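Local coordinates for hypothetical protein APE2540 (Aeropyrum pernix, PDB 1WDV), which probably removes alanine from mischarged tRNA(Pro), acting in trans as an editing partner of prolyl-tRNA synthetase, at residues E3-W8 against P99-P104; I42-I47 against V58-D63; D50-V55 against A75-R80; L109-I114 against E138-T143; R118-G123 against L131-P136. All coordinates share one frame; numbering follows the deposited sequence.

Contact 1: E3-W8 against P99-P104; sequences EKVEEW and PPVALP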
# COMPACT_ATOMS: atom_id res chain seq x y z
N GLU A 3 8.34 -10.36 9.13
CA GLU A 3 8.60 -11.78 8.74
C GLU A 3 7.74 -12.21 7.56
O GLU A 3 8.25 -12.77 6.60
CB GLU A 3 8.35 -12.72 9.93
CG GLU A 3 6.90 -12.74 10.44
CD GLU A 3 6.71 -13.58 11.70
OE1 GLU A 3 7.36 -13.26 12.73
OE2 GLU A 3 5.91 -14.55 11.66
N LYS A 4 6.44 -11.95 7.64
CA LYS A 4 5.53 -12.34 6.57
C LYS A 4 5.88 -11.67 5.24
O LYS A 4 5.82 -12.30 4.20
CB LYS A 4 4.07 -12.02 6.93
CG LYS A 4 3.55 -12.72 8.19
CD LYS A 4 2.02 -12.65 8.28
CE LYS A 4 1.52 -13.31 9.57
NZ LYS A 4 0.12 -13.80 9.46
N VAL A 5 6.24 -10.39 5.29
CA VAL A 5 6.57 -9.69 4.05
C VAL A 5 7.85 -10.26 3.46
O VAL A 5 7.91 -10.50 2.27
CB VAL A 5 6.73 -8.16 4.30
CG1 VAL A 5 7.18 -7.46 3.05
CG2 VAL A 5 5.41 -7.62 4.77
N GLU A 6 8.87 -10.47 4.30
CA GLU A 6 10.13 -11.04 3.82
C GLU A 6 9.92 -12.43 3.23
O GLU A 6 10.49 -12.77 2.19
CB GLU A 6 11.17 -11.11 4.96
CG GLU A 6 11.75 -9.75 5.35
CD GLU A 6 12.58 -9.80 6.64
OE1 GLU A 6 13.65 -10.47 6.65
OE2 GLU A 6 12.17 -9.15 7.63
N GLU A 7 9.10 -13.24 3.91
CA GLU A 7 8.79 -14.60 3.46
C GLU A 7 8.02 -14.56 2.12
O GLU A 7 8.16 -15.44 1.28
CB GLU A 7 7.95 -15.35 4.52
CG GLU A 7 8.60 -15.54 5.91
CD GLU A 7 7.62 -16.08 6.99
OE1 GLU A 7 6.54 -15.46 7.21
OE2 GLU A 7 7.91 -17.12 7.63
N TRP A 8 7.21 -13.53 1.92
CA TRP A 8 6.42 -13.41 0.71
C TRP A 8 7.35 -13.15 -0.48
O TRP A 8 7.21 -13.75 -1.54
CB TRP A 8 5.40 -12.26 0.85
CG TRP A 8 4.40 -12.16 -0.26
CD1 TRP A 8 3.15 -12.71 -0.29
CD2 TRP A 8 4.57 -11.48 -1.52
NE1 TRP A 8 2.53 -12.42 -1.48
CE2 TRP A 8 3.37 -11.67 -2.26
CE3 TRP A 8 5.61 -10.74 -2.09
CZ2 TRP A 8 3.20 -11.14 -3.54
CZ3 TRP A 8 5.43 -10.21 -3.37
CH2 TRP A 8 4.23 -10.42 -4.08
N PRO A 99 1.71 -3.27 4.57
CA PRO A 99 2.32 -3.65 3.30
C PRO A 99 1.27 -3.91 2.23
O PRO A 99 0.10 -4.12 2.53
CB PRO A 99 3.09 -4.91 3.65
CG PRO A 99 2.13 -5.58 4.67
CD PRO A 99 1.61 -4.42 5.49
N PRO A 100 1.67 -3.91 0.94
CA PRO A 100 0.74 -4.17 -0.16
C PRO A 100 0.67 -5.67 -0.50
O PRO A 100 -0.05 -6.08 -1.41
CB PRO A 100 1.33 -3.33 -1.30
CG PRO A 100 2.80 -3.48 -1.08
CD PRO A 100 2.94 -3.33 0.44
N VAL A 101 1.42 -6.48 0.23
CA VAL A 101 1.43 -7.92 0.03
C VAL A 101 1.42 -8.59 1.39
O VAL A 101 1.63 -7.93 2.42
CB VAL A 101 2.69 -8.39 -0.75
CG1 VAL A 101 2.70 -7.78 -2.14
CG2 VAL A 101 3.97 -8.02 0.02
N ALA A 102 1.18 -9.90 1.39
CA ALA A 102 1.15 -10.68 2.63
C ALA A 102 0.05 -10.22 3.61
O ALA A 102 0.20 -10.32 4.85
CB ALA A 102 2.53 -10.67 3.30
N LEU A 103 -1.06 -9.76 3.04
CA LEU A 103 -2.23 -9.36 3.82
C LEU A 103 -3.20 -10.56 3.82
O LEU A 103 -3.00 -11.53 3.03
CB LEU A 103 -2.94 -8.18 3.13
CG LEU A 103 -2.16 -6.87 2.98
CD1 LEU A 103 -2.92 -5.94 2.04
CD2 LEU A 103 -1.98 -6.25 4.38
N PRO A 104 -4.23 -10.55 4.70
CA PRO A 104 -5.19 -11.67 4.71
C PRO A 104 -5.76 -11.78 3.28
O PRO A 104 -6.01 -10.76 2.60
CB PRO A 104 -6.21 -11.24 5.76
CG PRO A 104 -5.32 -10.55 6.79
CD PRO A 104 -4.41 -9.68 5.88
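The N-terminal helix 4-12 lies on a proline-rich loop, 99-104, of the aminoacyl-tRNA editing domain, and no hydrogen bond joins the two segments. The aromatic part of the contact belongs to W8. Its CG is anti to the backbone N (chi1 -172°), which sends the indole across V101 so that the valine stands beneath one ring face. V101 CG1 makes a CH-pi contact 3.6 Å from the centroid of the six-membered ring, 13° off its normal, while A102 N lies under the same face, 3.8 Å from W8 CD1. W16 meets the indole as well, and A142 of helix 136-143 touches it. An alanine at W8 would remove the whole ring, and with it the CH-pi contact to V101, and would probably leave the helix less firmly seated on the loop. The aliphatic part belongs to V5, which crosses P99 obliquely, its CG2 3.7 Å from P99 CB. At A102 the backbone has a positive phi of 62°, and its methyl is directed at the helix, where it sits 4.1 Å from W8 CB. The loop carbonyl A102 O is taken by Y93 OH. Finally, A102 CB touches the helix backbone itself, 3.8 Å from K4 O.

Contact 2: I42-I47 against V58-D63; sequences IVKTLI and VVIPGD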
# COMPACT_ATOMS: atom_id res chain seq x y z
N ILE A 42 6.80 7.52 -2.27
CA ILE A 42 6.49 6.89 -0.98
C ILE A 42 5.01 6.52 -1.12
O ILE A 42 4.14 7.41 -1.11
CB ILE A 42 6.62 7.87 0.20
CG1 ILE A 42 8.02 8.48 0.23
CG2 ILE A 42 6.29 7.14 1.50
CD1 ILE A 42 9.22 7.45 0.37
N VAL A 43 4.69 5.25 -1.24
CA VAL A 43 3.30 4.90 -1.46
C VAL A 43 2.60 4.43 -0.21
O VAL A 43 3.21 3.78 0.64
CB VAL A 43 3.15 3.82 -2.55
CG1 VAL A 43 3.65 4.37 -3.88
CG2 VAL A 43 3.97 2.58 -2.18
N LYS A 44 1.33 4.77 -0.09
CA LYS A 44 0.60 4.32 1.08
C LYS A 44 -0.42 3.27 0.67
O LYS A 44 -0.98 3.36 -0.41
CB LYS A 44 -0.07 5.50 1.77
CG LYS A 44 -0.73 6.49 0.86
CD LYS A 44 -0.60 7.89 1.46
CE LYS A 44 -1.38 8.95 0.69
NZ LYS A 44 -1.46 10.23 1.46
N THR A 45 -0.57 2.26 1.53
CA THR A 45 -1.53 1.18 1.35
C THR A 45 -2.69 1.59 2.22
O THR A 45 -2.60 1.49 3.45
CB THR A 45 -0.99 -0.17 1.89
OG1 THR A 45 0.24 -0.51 1.23
CG2 THR A 45 -1.96 -1.29 1.60
N LEU A 46 -3.76 2.06 1.61
CA LEU A 46 -4.93 2.49 2.36
C LEU A 46 -5.98 1.41 2.41
O LEU A 46 -6.36 0.87 1.38
CB LEU A 46 -5.56 3.72 1.69
CG LEU A 46 -4.61 4.90 1.51
CD1 LEU A 46 -5.34 6.02 0.72
CD2 LEU A 46 -4.13 5.39 2.88
N ILE A 47 -6.50 1.12 3.60
CA ILE A 47 -7.55 0.10 3.66
C ILE A 47 -8.91 0.78 3.48
O ILE A 47 -9.24 1.77 4.16
CB ILE A 47 -7.50 -0.66 5.01
CG1 ILE A 47 -6.11 -1.30 5.18
CG2 ILE A 47 -8.59 -1.71 5.07
CD1 ILE A 47 -5.71 -2.32 4.08
N VAL A 58 -5.58 -0.22 -1.09
CA VAL A 58 -5.43 0.66 -2.25
C VAL A 58 -4.10 1.40 -2.15
O VAL A 58 -3.90 2.20 -1.24
CB VAL A 58 -6.63 1.66 -2.27
CG1 VAL A 58 -6.61 2.48 -3.58
CG2 VAL A 58 -7.96 0.87 -2.13
N VAL A 59 -3.21 1.15 -3.11
CA VAL A 59 -1.90 1.75 -3.12
C VAL A 59 -1.87 3.00 -3.98
O VAL A 59 -2.12 2.93 -5.19
CB VAL A 59 -0.84 0.75 -3.65
CG1 VAL A 59 0.52 1.35 -3.56
CG2 VAL A 59 -0.89 -0.55 -2.82
N ILE A 60 -1.57 4.13 -3.34
CA ILE A 60 -1.53 5.42 -4.04
C ILE A 60 -0.26 6.20 -3.73
O ILE A 60 0.44 5.90 -2.76
CB ILE A 60 -2.77 6.31 -3.69
CG1 ILE A 60 -2.70 6.79 -2.24
CG2 ILE A 60 -4.09 5.52 -3.91
CD1 ILE A 60 -3.76 7.88 -1.90
N PRO A 61 0.07 7.18 -4.58
CA PRO A 61 1.26 8.04 -4.40
C PRO A 61 1.14 8.79 -3.08
O PRO A 61 0.05 9.17 -2.67
CB PRO A 61 1.21 8.99 -5.58
CG PRO A 61 0.39 8.26 -6.59
CD PRO A 61 -0.66 7.56 -5.80
N GLY A 62 2.27 9.05 -2.44
CA GLY A 62 2.28 9.71 -1.15
C GLY A 62 1.80 11.14 -1.13
O GLY A 62 1.39 11.63 -0.06
N ASP A 63 1.88 11.80 -2.29
CA ASP A 63 1.44 13.19 -2.40
C ASP A 63 -0.02 13.31 -2.86
O ASP A 63 -0.45 14.39 -3.23
CB ASP A 63 2.38 14.01 -3.31
CG ASP A 63 2.52 13.44 -4.72
OD1 ASP A 63 2.03 12.33 -4.98
OD2 ASP A 63 3.13 14.12 -5.57
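Strands 43-50 and 55-61 form an antiparallel beta hairpin, and here K44 faces I60 and L46 faces V58 as hydrogen-bonded pairs. Each pair is closed by two backbone bonds; the straightest runs from L46 N to V58 O at 2.9 Å with an angle of 176° at the hydrogen, although the donor stands above the carbonyl plane. The K44 side chain leaves CB on the sheet face that also carries L46, V58 and I60. Its CG takes the crowded position between backbone N and carbonyl carbon (chi1 43°), 3.7 Å from I60 CG1. A bend at chi2 (-146°) then turns the chain obliquely across the isoleucine, and CE lies 3.7 Å from I60 CD1 and equally near P61 O. The tip, NZ, reaches the turn that follows the strand, 3.5 Å from G62 O, with a weak hydrogen bond to K64 O. I60 CD1 also meets L46 CD1, 3.6 Å away, the two side chains crossing at about a right angle. At the turn, a CB on G62 would fall 2.4 Å from I42 O, so the close approach leaves no room for a side chain. On the other face T45 and V59 pair, with T45 OG1 bonded to V98 O. I42 packs on helix 28-35 and I47 on helix 84-91, V43 bonds through its backbone to Y122 of strand 121-124, and V59 joins strand 108-112, its parallel neighbour, at V110 and D112.

Contact 3: D50-V55 against A75-R80; sequences DNAGGV and AGKPVR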
# COMPACT_ATOMS: atom_id res chain seq x y z
N ASP A 50 -16.21 -1.59 2.04
CA ASP A 50 -17.49 -1.31 1.42
C ASP A 50 -18.56 -1.66 2.47
O ASP A 50 -18.24 -2.09 3.58
CB ASP A 50 -17.70 -2.05 0.08
CG ASP A 50 -17.74 -3.58 0.20
OD1 ASP A 50 -18.25 -4.11 1.20
OD2 ASP A 50 -17.27 -4.26 -0.77
N ASN A 51 -19.83 -1.43 2.16
CA ASN A 51 -20.86 -1.72 3.15
C ASN A 51 -21.39 -3.16 3.19
O ASN A 51 -22.46 -3.41 3.77
CB ASN A 51 -22.02 -0.74 2.98
CG ASN A 51 -22.79 -0.95 1.68
OD1 ASN A 51 -22.36 -1.69 0.79
ND2 ASN A 51 -23.93 -0.29 1.57
N ALA A 52 -20.66 -4.10 2.60
CA ALA A 52 -21.07 -5.49 2.60
C ALA A 52 -19.94 -6.44 2.98
O ALA A 52 -19.85 -7.55 2.46
CB ALA A 52 -21.63 -5.88 1.22
N GLY A 53 -19.05 -5.99 3.88
CA GLY A 53 -17.96 -6.83 4.32
C GLY A 53 -16.73 -6.87 3.44
O GLY A 53 -15.76 -7.57 3.76
N GLY A 54 -16.73 -6.12 2.35
CA GLY A 54 -15.58 -6.13 1.45
C GLY A 54 -14.43 -5.26 1.96
O GLY A 54 -14.65 -4.20 2.54
N VAL A 55 -13.21 -5.72 1.74
CA VAL A 55 -12.05 -4.98 2.22
C VAL A 55 -11.07 -4.86 1.08
O VAL A 55 -10.73 -5.86 0.42
CB VAL A 55 -11.38 -5.68 3.40
CG1 VAL A 55 -10.22 -4.82 3.92
CG2 VAL A 55 -12.43 -5.93 4.52
N ALA A 75 -15.78 -0.45 -6.60
CA ALA A 75 -16.40 -1.45 -5.72
C ALA A 75 -17.82 -1.77 -6.14
O ALA A 75 -18.30 -2.89 -5.94
CB ALA A 75 -16.38 -0.95 -4.26
N GLY A 76 -18.51 -0.77 -6.69
CA GLY A 76 -19.89 -0.95 -7.10
C GLY A 76 -20.81 -0.88 -5.89
O GLY A 76 -21.98 -1.22 -5.97
N LYS A 77 -20.26 -0.42 -4.77
CA LYS A 77 -20.98 -0.31 -3.50
C LYS A 77 -20.44 0.89 -2.73
O LYS A 77 -19.34 1.33 -2.98
CB LYS A 77 -20.72 -1.55 -2.64
CG LYS A 77 -21.33 -2.83 -3.15
CD LYS A 77 -20.90 -4.00 -2.30
CE LYS A 77 -21.55 -5.29 -2.82
NZ LYS A 77 -20.83 -6.47 -2.30
N PRO A 78 -21.23 1.41 -1.77
CA PRO A 78 -20.78 2.55 -0.97
C PRO A 78 -19.49 2.15 -0.24
O PRO A 78 -19.39 1.02 0.25
CB PRO A 78 -21.93 2.76 0.01
CG PRO A 78 -23.14 2.26 -0.77
CD PRO A 78 -22.59 1.00 -1.40
N VAL A 79 -18.52 3.05 -0.16
CA VAL A 79 -17.27 2.73 0.54
C VAL A 79 -16.82 3.83 1.48
O VAL A 79 -17.32 4.96 1.44
CB VAL A 79 -16.08 2.49 -0.44
CG1 VAL A 79 -16.37 1.28 -1.30
CG2 VAL A 79 -15.84 3.73 -1.30
N ARG A 80 -15.85 3.50 2.33
CA ARG A 80 -15.28 4.49 3.24
C ARG A 80 -13.90 4.01 3.61
O ARG A 80 -13.55 2.87 3.37
CB ARG A 80 -16.12 4.64 4.53
CG ARG A 80 -16.08 3.44 5.49
CD ARG A 80 -16.74 3.84 6.81
NE ARG A 80 -16.95 2.71 7.72
CZ ARG A 80 -16.03 2.18 8.53
NH1 ARG A 80 -14.80 2.66 8.54
NH2 ARG A 80 -16.35 1.17 9.35
O HOH W 1 -17.66 -7.01 -1.19
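D50 and K77 cross obliquely at the surface, the lysine running extended past the aspartate so that K77 CD is 3.9 Å from D50 OD2. The lysine tip goes on to the methyl of A52, leaving K77 NZ 4.5 Å from D50 OD2, beyond a salt bridge. A water helps to span the gap: it donates to D50 OD2 and is weakly bonded to K77 NZ, while Y56 OH also bonds OD2. The other oxygen turns back into its own loop, because D50 CG sits in the crowded position between backbone N and carbonyl carbon (chi1 64°). OD1 accepts from both A52 N and G54 N at 2.8 Å, each donor standing above the carboxylate plane. N51 crosses P78 obliquely and K77 at about a right angle; its ND2 rests 3.5 Å from P78 CG. The one hydrogen bond across the segments is weak, N51 N to P78 O at 3.1 Å. D50 CB touches V79 CG1 at 3.8 Å. A CB on G54 would lie 2.1 Å from D50 OD2, so the carboxylate needs the bare backbone there. The arrangement is an Asx turn begun by D50 in the loop linking hairpin strands 43-50 and 55-61, with edge strand 79-81 pairing alongside.

Contact 4: L109-I114 against E138-T143; sequences LVVDRI and ELVEAT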
# COMPACT_ATOMS: atom_id res chain seq x y z
N LEU A 109 -6.54 -6.14 -3.63
CA LEU A 109 -5.54 -5.11 -3.90
C LEU A 109 -5.85 -4.26 -5.15
O LEU A 109 -6.21 -4.81 -6.20
CB LEU A 109 -4.16 -5.77 -4.07
CG LEU A 109 -2.95 -4.88 -4.34
CD1 LEU A 109 -2.71 -4.02 -3.10
CD2 LEU A 109 -1.72 -5.73 -4.64
N VAL A 110 -5.72 -2.95 -5.00
CA VAL A 110 -5.96 -1.99 -6.10
C VAL A 110 -4.73 -1.08 -6.16
O VAL A 110 -4.28 -0.58 -5.14
CB VAL A 110 -7.22 -1.11 -5.81
CG1 VAL A 110 -7.44 -0.09 -6.93
CG2 VAL A 110 -8.46 -1.99 -5.63
N VAL A 111 -4.19 -0.86 -7.36
CA VAL A 111 -2.98 -0.03 -7.51
C VAL A 111 -3.29 1.15 -8.41
O VAL A 111 -3.84 0.98 -9.50
CB VAL A 111 -1.82 -0.86 -8.11
CG1 VAL A 111 -0.59 0.02 -8.33
CG2 VAL A 111 -1.43 -1.96 -7.13
N ASP A 112 -2.98 2.37 -7.96
CA ASP A 112 -3.24 3.52 -8.81
C ASP A 112 -2.32 3.51 -10.03
O ASP A 112 -1.11 3.37 -9.89
CB ASP A 112 -3.07 4.84 -8.08
CG ASP A 112 -3.63 5.99 -8.88
OD1 ASP A 112 -3.02 6.41 -9.89
OD2 ASP A 112 -4.73 6.45 -8.56
N ARG A 113 -2.89 3.69 -11.22
CA ARG A 113 -2.06 3.58 -12.43
C ARG A 113 -0.97 4.64 -12.55
O ARG A 113 -0.01 4.41 -13.28
CB ARG A 113 -2.93 3.57 -13.71
CG ARG A 113 -3.00 4.86 -14.46
CD ARG A 113 -3.94 4.83 -15.65
NE ARG A 113 -5.29 4.42 -15.31
CZ ARG A 113 -5.80 3.21 -15.55
NH1 ARG A 113 -5.07 2.26 -16.13
NH2 ARG A 113 -7.06 2.96 -15.20
N ILE A 114 -1.10 5.76 -11.85
CA ILE A 114 -0.06 6.78 -11.95
C ILE A 114 1.28 6.22 -11.44
O ILE A 114 2.35 6.73 -11.78
CB ILE A 114 -0.46 8.09 -11.17
CG1 ILE A 114 0.50 9.22 -11.53
CG2 ILE A 114 -0.41 7.87 -9.70
CD1 ILE A 114 -0.01 10.58 -11.11
N GLU A 138 5.74 -5.00 -11.03
CA GLU A 138 5.96 -6.36 -10.54
C GLU A 138 4.88 -6.71 -9.52
O GLU A 138 4.43 -7.86 -9.45
CB GLU A 138 7.36 -6.50 -9.92
CG GLU A 138 8.49 -6.38 -10.97
CD GLU A 138 9.89 -6.53 -10.37
OE1 GLU A 138 10.03 -6.67 -9.13
OE2 GLU A 138 10.87 -6.50 -11.15
N LEU A 139 4.44 -5.72 -8.75
CA LEU A 139 3.41 -5.96 -7.76
C LEU A 139 2.12 -6.35 -8.48
O LEU A 139 1.45 -7.32 -8.12
CB LEU A 139 3.18 -4.69 -6.93
CG LEU A 139 1.95 -4.77 -6.02
CD1 LEU A 139 2.18 -5.81 -4.96
CD2 LEU A 139 1.69 -3.38 -5.39
N VAL A 140 1.78 -5.59 -9.51
CA VAL A 140 0.56 -5.87 -10.24
C VAL A 140 0.63 -7.25 -10.88
O VAL A 140 -0.32 -8.05 -10.74
CB VAL A 140 0.31 -4.78 -11.30
CG1 VAL A 140 -0.90 -5.13 -12.16
CG2 VAL A 140 0.02 -3.46 -10.58
N GLU A 141 1.74 -7.57 -11.53
CA GLU A 141 1.83 -8.86 -12.19
C GLU A 141 1.76 -10.02 -11.21
O GLU A 141 1.11 -11.04 -11.48
CB GLU A 141 3.11 -8.95 -13.02
CG GLU A 141 3.21 -10.26 -13.78
CD GLU A 141 4.26 -10.24 -14.85
OE1 GLU A 141 4.09 -9.48 -15.84
OE2 GLU A 141 5.25 -10.99 -14.70
N ALA A 142 2.40 -9.87 -10.06
CA ALA A 142 2.42 -10.95 -9.07
C ALA A 142 1.10 -11.20 -8.36
O ALA A 142 0.84 -12.31 -7.91
CB ALA A 142 3.50 -10.66 -8.04
N THR A 143 0.25 -10.19 -8.30
CA THR A 143 -0.99 -10.30 -7.54
C THR A 143 -2.29 -10.27 -8.33
O THR A 143 -3.35 -10.63 -7.80
CB THR A 143 -1.07 -9.15 -6.54
OG1 THR A 143 -1.07 -7.92 -7.27
CG2 THR A 143 0.11 -9.17 -5.58
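No aromatic ring or other flat side-chain group takes part where helix 138-143 packs on one face of the mixed sheet; the nearby D112 carboxylate turns to its own chain. Its OD1 accepts I114 N at 2.8 Å through the anti lone pair in an Asx turn that ends the strand, and OD2 takes V150 N and S151 OG. Strand 109-112 and helix 138-143 run 153° apart in direction, their axes 9.7 Å from each other at the closest. Only side chains meet across this layer, nearly all of them apolar. L109 and L139 reach toward each other tip to tip, each with CG anti to its backbone N, and L109 CD2 comes 3.9 Å from L139 CD1. The other branch of L139 serves V111, crossing it obliquely with CD2 3.8 Å from V111 CG2. One residue on, V140 CG2 touches V111 CB at 4.0 Å. W16 and V101 pack against L139 as well, while V110 bonds to strand 55-61. At the helix end L109 CD2 lies across T143, 3.5 Å from its OG1. That hydroxyl is not left bare: it donates to L139 O at 2.7 Å from above the carbonyl plane, and A145 N bonds to it too.

Contact 5: R118-G123 against L131-P136; sequences RKKVYG and LLEFSP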
# COMPACT_ATOMS: atom_id res chain seq x y z
N ARG A 118 6.69 4.30 -12.65
CA ARG A 118 7.80 4.41 -11.71
C ARG A 118 8.44 3.04 -11.47
O ARG A 118 7.75 2.07 -11.13
CB ARG A 118 7.32 5.01 -10.37
CG ARG A 118 8.48 5.39 -9.43
CD ARG A 118 9.13 6.72 -9.81
NE ARG A 118 8.29 7.85 -9.44
CZ ARG A 118 8.66 9.11 -9.65
NH1 ARG A 118 9.82 9.36 -10.25
NH2 ARG A 118 7.90 10.11 -9.23
N LYS A 119 9.75 2.93 -11.68
CA LYS A 119 10.37 1.62 -11.51
C LYS A 119 10.49 1.19 -10.07
O LYS A 119 10.40 -0.00 -9.78
CB LYS A 119 11.76 1.61 -12.16
CG LYS A 119 11.67 1.88 -13.66
CD LYS A 119 12.81 1.24 -14.44
CE LYS A 119 12.41 1.09 -15.91
NZ LYS A 119 13.45 0.35 -16.69
N LYS A 120 10.67 2.15 -9.17
CA LYS A 120 10.86 1.82 -7.76
C LYS A 120 10.08 2.76 -6.85
O LYS A 120 10.09 3.99 -7.04
CB LYS A 120 12.35 1.90 -7.44
CG LYS A 120 12.75 1.67 -6.00
CD LYS A 120 14.28 1.60 -5.91
CE LYS A 120 14.83 0.48 -6.80
NZ LYS A 120 16.34 0.39 -6.81
N VAL A 121 9.36 2.18 -5.90
CA VAL A 121 8.61 2.98 -4.92
C VAL A 121 8.85 2.35 -3.57
O VAL A 121 9.43 1.25 -3.47
CB VAL A 121 7.08 3.07 -5.21
CG1 VAL A 121 6.85 3.79 -6.57
CG2 VAL A 121 6.46 1.68 -5.23
N TYR A 122 8.43 3.06 -2.52
CA TYR A 122 8.67 2.57 -1.16
C TYR A 122 7.37 2.55 -0.40
O TYR A 122 6.77 3.61 -0.14
CB TYR A 122 9.67 3.51 -0.46
CG TYR A 122 10.96 3.66 -1.20
CD1 TYR A 122 11.11 4.63 -2.19
CD2 TYR A 122 12.01 2.77 -0.98
CE1 TYR A 122 12.28 4.71 -2.96
CE2 TYR A 122 13.17 2.83 -1.74
CZ TYR A 122 13.30 3.79 -2.72
OH TYR A 122 14.44 3.83 -3.49
N GLY A 123 6.92 1.34 -0.06
CA GLY A 123 5.65 1.18 0.64
C GLY A 123 5.80 0.68 2.06
O GLY A 123 6.91 0.67 2.62
N LEU A 131 10.35 0.07 5.40
CA LEU A 131 9.77 0.42 4.13
C LEU A 131 10.08 -0.68 3.11
O LEU A 131 11.19 -1.21 3.06
CB LEU A 131 10.34 1.75 3.64
CG LEU A 131 9.95 2.92 4.56
CD1 LEU A 131 10.97 4.05 4.38
CD2 LEU A 131 8.55 3.42 4.20
N LEU A 132 9.10 -1.02 2.27
CA LEU A 132 9.31 -2.05 1.25
C LEU A 132 9.66 -1.38 -0.07
O LEU A 132 8.85 -0.62 -0.61
CB LEU A 132 8.03 -2.87 1.05
CG LEU A 132 8.02 -3.87 -0.12
CD1 LEU A 132 9.04 -4.97 0.15
CD2 LEU A 132 6.61 -4.45 -0.27
N GLU A 133 10.86 -1.65 -0.58
CA GLU A 133 11.28 -1.09 -1.85
C GLU A 133 10.82 -2.09 -2.89
O GLU A 133 11.27 -3.26 -2.88
CB GLU A 133 12.80 -0.97 -1.89
CG GLU A 133 13.36 -0.53 -3.22
CD GLU A 133 14.88 -0.70 -3.21
OE1 GLU A 133 15.58 0.19 -2.70
OE2 GLU A 133 15.36 -1.76 -3.66
N PHE A 134 9.92 -1.67 -3.78
CA PHE A 134 9.37 -2.58 -4.80
C PHE A 134 8.99 -1.90 -6.12
O PHE A 134 8.94 -0.69 -6.23
CB PHE A 134 8.13 -3.31 -4.23
CG PHE A 134 6.89 -2.45 -4.11
CD1 PHE A 134 5.91 -2.46 -5.12
CD2 PHE A 134 6.66 -1.66 -2.97
CE1 PHE A 134 4.75 -1.69 -4.99
CE2 PHE A 134 5.50 -0.90 -2.83
CZ PHE A 134 4.53 -0.91 -3.85
N SER A 135 8.69 -2.73 -7.11
CA SER A 135 8.29 -2.24 -8.43
C SER A 135 6.79 -2.36 -8.56
O SER A 135 6.25 -3.44 -8.40
CB SER A 135 8.91 -3.11 -9.52
OG SER A 135 8.15 -3.01 -10.73
N PRO A 136 6.09 -1.25 -8.86
CA PRO A 136 4.64 -1.28 -9.01
C PRO A 136 4.21 -2.31 -10.07
O PRO A 136 3.30 -3.09 -9.84
CB PRO A 136 4.31 0.14 -9.43
CG PRO A 136 5.31 0.95 -8.61
CD PRO A 136 6.60 0.13 -8.80
O HOH W 2 17.66 -1.38 -5.10
O HOH W 3 16.70 2.56 -2.40
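F134 CG occupies the crowded position between backbone N and carbonyl carbon (chi1 74°), which brings one face of its ring under V121, while E133 CG is anti to the backbone N (chi1 174°), which sends an extended chain out on the other face of the sheet. Both belong to the antiparallel beta hairpin of strands 121-124 and 130-134. Two hydrogen-bonded pairs, V121 with F134 and G123 with L132, flank the non-hydrogen-bonded pair of Y122 and E133. V121 CG2, also in its crowded position, makes a CH-pi contact over one ring face, 3.7 Å from the F134 centroid and offset toward the rim. The same methyl meets P136 CG tip to tip at 3.6 Å. G123 N lies at the ring edge, and a CB on G123 would stand 3.0 Å from F134 CE2, a tight fit. On the E133 face the glutamate runs side by side with Y122, ring and carboxylate planes 72° apart. K120, anti at chi1 and chi2, lays CD 3.6 Å from E133 CG, and a bend at chi3 turns CE and NZ toward the carboxylate, NZ forming a long salt bridge to E133 OE2 at 3.9 Å. The strongest partner of the carboxylate is R17, whose NH2 salt-bridges OE1 from strand 17-20. An alanine at E133 would remove this carboxylate and would probably leave R17 and K120 without their shared counter-charge. Two waters complete the group: one joins K120 NZ to OE2, and the other links Y122 OH to E133 OE1, 2.6 Å from the oxygen.

How the contacts relate
From the N terminus, helix 4-12 opens the longest loop, which contact 1 closes at 99-104. Contacts 2 and 3 nest inside it and cross each other, since 50-55 falls between 42-47 and 58-63 while 75-80 lies beyond; both belong to the mixed sheet. Contact 4 follows contact 1 in series, joining strand 108-112 of that sheet to helix 136-143, and contact 5 nests within its loop as a hairpin of the smaller sheet. V43 bonds to Y122, bridging contacts 2 and 5, and L139 meets V101 and F134, drawing contacts 1, 4 and 5 together. Contact 3 touches contact 2 through I47 and V55 but lies far from contact 5, about 17 Å between nearest atoms.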